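Local coordinates for intracellular protein transport protein USO1 (Saccharomyces cerevisiae S288c, PDB 6LSU), which tethers membranes as a homodimer with a globular head and coiled-coil tail, and is required for protein transport from the ER to the Golgi complex, at residues 371-376 and 436-441. Numbering follows the deposited sequence.
Sequences HAQLEF and MDNFDL
Gln373 reaches from its helix to the turn at Met436-Asn438 and grips it with both ends of its amide. Its CG stands anti to the carbonyl carbon (chi1 -65°) and the chain runs extended beyond CG. Gln373 NE2 donates to the backbone oxygen Met436 O at 2.8 Å, in the carbonyl plane and on a lone pair. Gln373 OE1 accepts from Asn438 ND2 at 2.7 Å. Gln373 OE1 lies close to the amide plane of Asn438, while Asn438 ND2 sits above the carbonyl plane of Gln373. The two amide planes are turned 37° against each other. The two side chains run in opposite directions, one beside the other. Asn438 is the N-cap of helix 439-459. Its OD1 takes a weak capping bond from Leu441 N at 3.3 Å, while its ND2 holds Gln373. One amide therefore caps its own helix and ties it to another. Leu441 adds the apolar part. Its CD2 lies 3.9 Å from Gln373 CB, and its CD1 is 4.3 Å from Leu374 CD2 at the more exposed side. Gln373 NE2 has a second acceptor, Ala433 O, in helix 421-435, and this amino group is therefore shared between two backbone oxygens. A leucine in place of Gln373 would probably leave Met436 O, Ala433 O and Asn438 ND2 without these partners and the Asn438 amide less firmly fixed. The contact lies in the globular head, between armadillo repeats 7 and 8. It joins the short helix 370-376 to the break between helices 421-435 and 439-459. Tyr434 of helix 421-435 touches both Leu441 and Phe376. Phe376 also packs on helix 404-414, and Ala372 meets Leu333 of helix 325-333. Strand 380-384 follows helix 370-376 in the chain and pairs antiparallel with strand 399-403.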
# COMPACT_ATOMS: atom_id res chain seq x y z
N HIS A 371 -12.95 -8.06 -18.78
CA HIS A 371 -12.57 -9.50 -18.75
C HIS A 371 -12.24 -9.90 -17.30
O HIS A 371 -12.73 -10.98 -16.82
CB HIS A 371 -11.38 -9.77 -19.70
CG HIS A 371 -11.00 -11.20 -19.62
ND1 HIS A 371 -9.76 -11.63 -19.31
CD2 HIS A 371 -11.77 -12.29 -19.63
CE1 HIS A 371 -9.78 -12.93 -19.14
NE2 HIS A 371 -10.99 -13.35 -19.34
N ALA A 372 -11.42 -9.10 -16.61
CA ALA A 372 -11.11 -9.30 -15.17
C ALA A 372 -12.39 -9.22 -14.32
O ALA A 372 -12.66 -10.17 -13.58
CB ALA A 372 -10.01 -8.37 -14.69
N GLN A 373 -13.21 -8.21 -14.51
CA GLN A 373 -14.50 -8.04 -13.79
C GLN A 373 -15.49 -9.18 -14.09
O GLN A 373 -16.15 -9.71 -13.13
CB GLN A 373 -15.10 -6.70 -14.17
CG GLN A 373 -14.22 -5.55 -13.67
CD GLN A 373 -14.53 -4.24 -14.33
OE1 GLN A 373 -15.18 -4.19 -15.36
NE2 GLN A 373 -14.13 -3.15 -13.70
N LEU A 374 -15.68 -9.53 -15.38
CA LEU A 374 -16.62 -10.63 -15.68
C LEU A 374 -16.07 -11.98 -15.16
O LEU A 374 -16.84 -12.79 -14.72
CB LEU A 374 -16.92 -10.63 -17.18
CG LEU A 374 -17.81 -9.46 -17.60
CD1 LEU A 374 -17.86 -9.36 -19.10
CD2 LEU A 374 -19.21 -9.63 -17.06
N GLU A 375 -14.76 -12.15 -15.02
CA GLU A 375 -14.24 -13.43 -14.48
C GLU A 375 -14.48 -13.44 -12.97
O GLU A 375 -14.93 -14.50 -12.42
CB GLU A 375 -12.79 -13.60 -14.90
CG GLU A 375 -12.71 -14.15 -16.31
CD GLU A 375 -13.16 -15.60 -16.39
OE1 GLU A 375 -14.28 -15.88 -16.93
OE2 GLU A 375 -12.39 -16.45 -15.93
N PHE A 376 -14.21 -12.28 -12.36
CA PHE A 376 -14.39 -12.00 -10.92
C PHE A 376 -15.81 -12.37 -10.47
O PHE A 376 -15.99 -13.06 -9.45
CB PHE A 376 -14.09 -10.53 -10.64
CG PHE A 376 -13.82 -10.28 -9.18
CD1 PHE A 376 -12.60 -10.64 -8.63
CD2 PHE A 376 -14.80 -9.74 -8.37
CE1 PHE A 376 -12.36 -10.43 -7.28
CE2 PHE A 376 -14.58 -9.56 -7.02
CZ PHE A 376 -13.37 -9.91 -6.47
N MET A 436 -15.89 -0.72 -11.51
CA MET A 436 -15.35 0.49 -12.21
C MET A 436 -15.56 0.37 -13.72
O MET A 436 -15.10 -0.64 -14.29
CB MET A 436 -13.86 0.65 -11.93
CG MET A 436 -13.38 1.99 -12.35
SD MET A 436 -13.99 3.14 -11.15
CE MET A 436 -12.77 2.85 -9.85
N ASP A 437 -16.21 1.38 -14.30
CA ASP A 437 -16.40 1.60 -15.77
C ASP A 437 -17.12 0.43 -16.44
O ASP A 437 -16.88 0.20 -17.61
CB ASP A 437 -15.06 1.79 -16.47
CG ASP A 437 -14.40 3.07 -16.03
OD1 ASP A 437 -15.13 4.09 -15.97
OD2 ASP A 437 -13.18 3.03 -15.76
N ASN A 438 -18.03 -0.22 -15.72
CA ASN A 438 -18.81 -1.38 -16.21
C ASN A 438 -20.29 -1.18 -15.84
O ASN A 438 -20.82 -1.82 -14.86
CB ASN A 438 -18.20 -2.62 -15.59
CG ASN A 438 -18.55 -3.89 -16.31
OD1 ASN A 438 -19.64 -3.99 -16.93
ND2 ASN A 438 -17.66 -4.88 -16.21
N PHE A 439 -20.94 -0.31 -16.59
CA PHE A 439 -22.39 -0.01 -16.43
C PHE A 439 -23.25 -1.27 -16.36
O PHE A 439 -24.14 -1.35 -15.51
CB PHE A 439 -22.91 0.89 -17.55
CG PHE A 439 -24.42 1.02 -17.46
CD1 PHE A 439 -25.02 1.87 -16.53
CD2 PHE A 439 -25.24 0.25 -18.27
CE1 PHE A 439 -26.40 1.95 -16.44
CE2 PHE A 439 -26.62 0.32 -18.17
CZ PHE A 439 -27.20 1.16 -17.25
N ASP A 440 -23.05 -2.24 -17.23
CA ASP A 440 -23.90 -3.47 -17.26
C ASP A 440 -23.76 -4.17 -15.91
O ASP A 440 -24.77 -4.64 -15.31
CB ASP A 440 -23.54 -4.37 -18.44
CG ASP A 440 -23.59 -3.68 -19.81
OD1 ASP A 440 -24.43 -2.75 -19.97
OD2 ASP A 440 -22.78 -4.09 -20.72
N LEU A 441 -22.54 -4.24 -15.38
CA LEU A 441 -22.33 -5.04 -14.15
C LEU A 441 -22.90 -4.28 -12.95
O LEU A 441 -23.36 -4.88 -11.95
CB LEU A 441 -20.82 -5.27 -14.03
CG LEU A 441 -20.42 -6.50 -13.24
CD1 LEU A 441 -21.12 -7.75 -13.75
CD2 LEU A 441 -18.92 -6.67 -13.33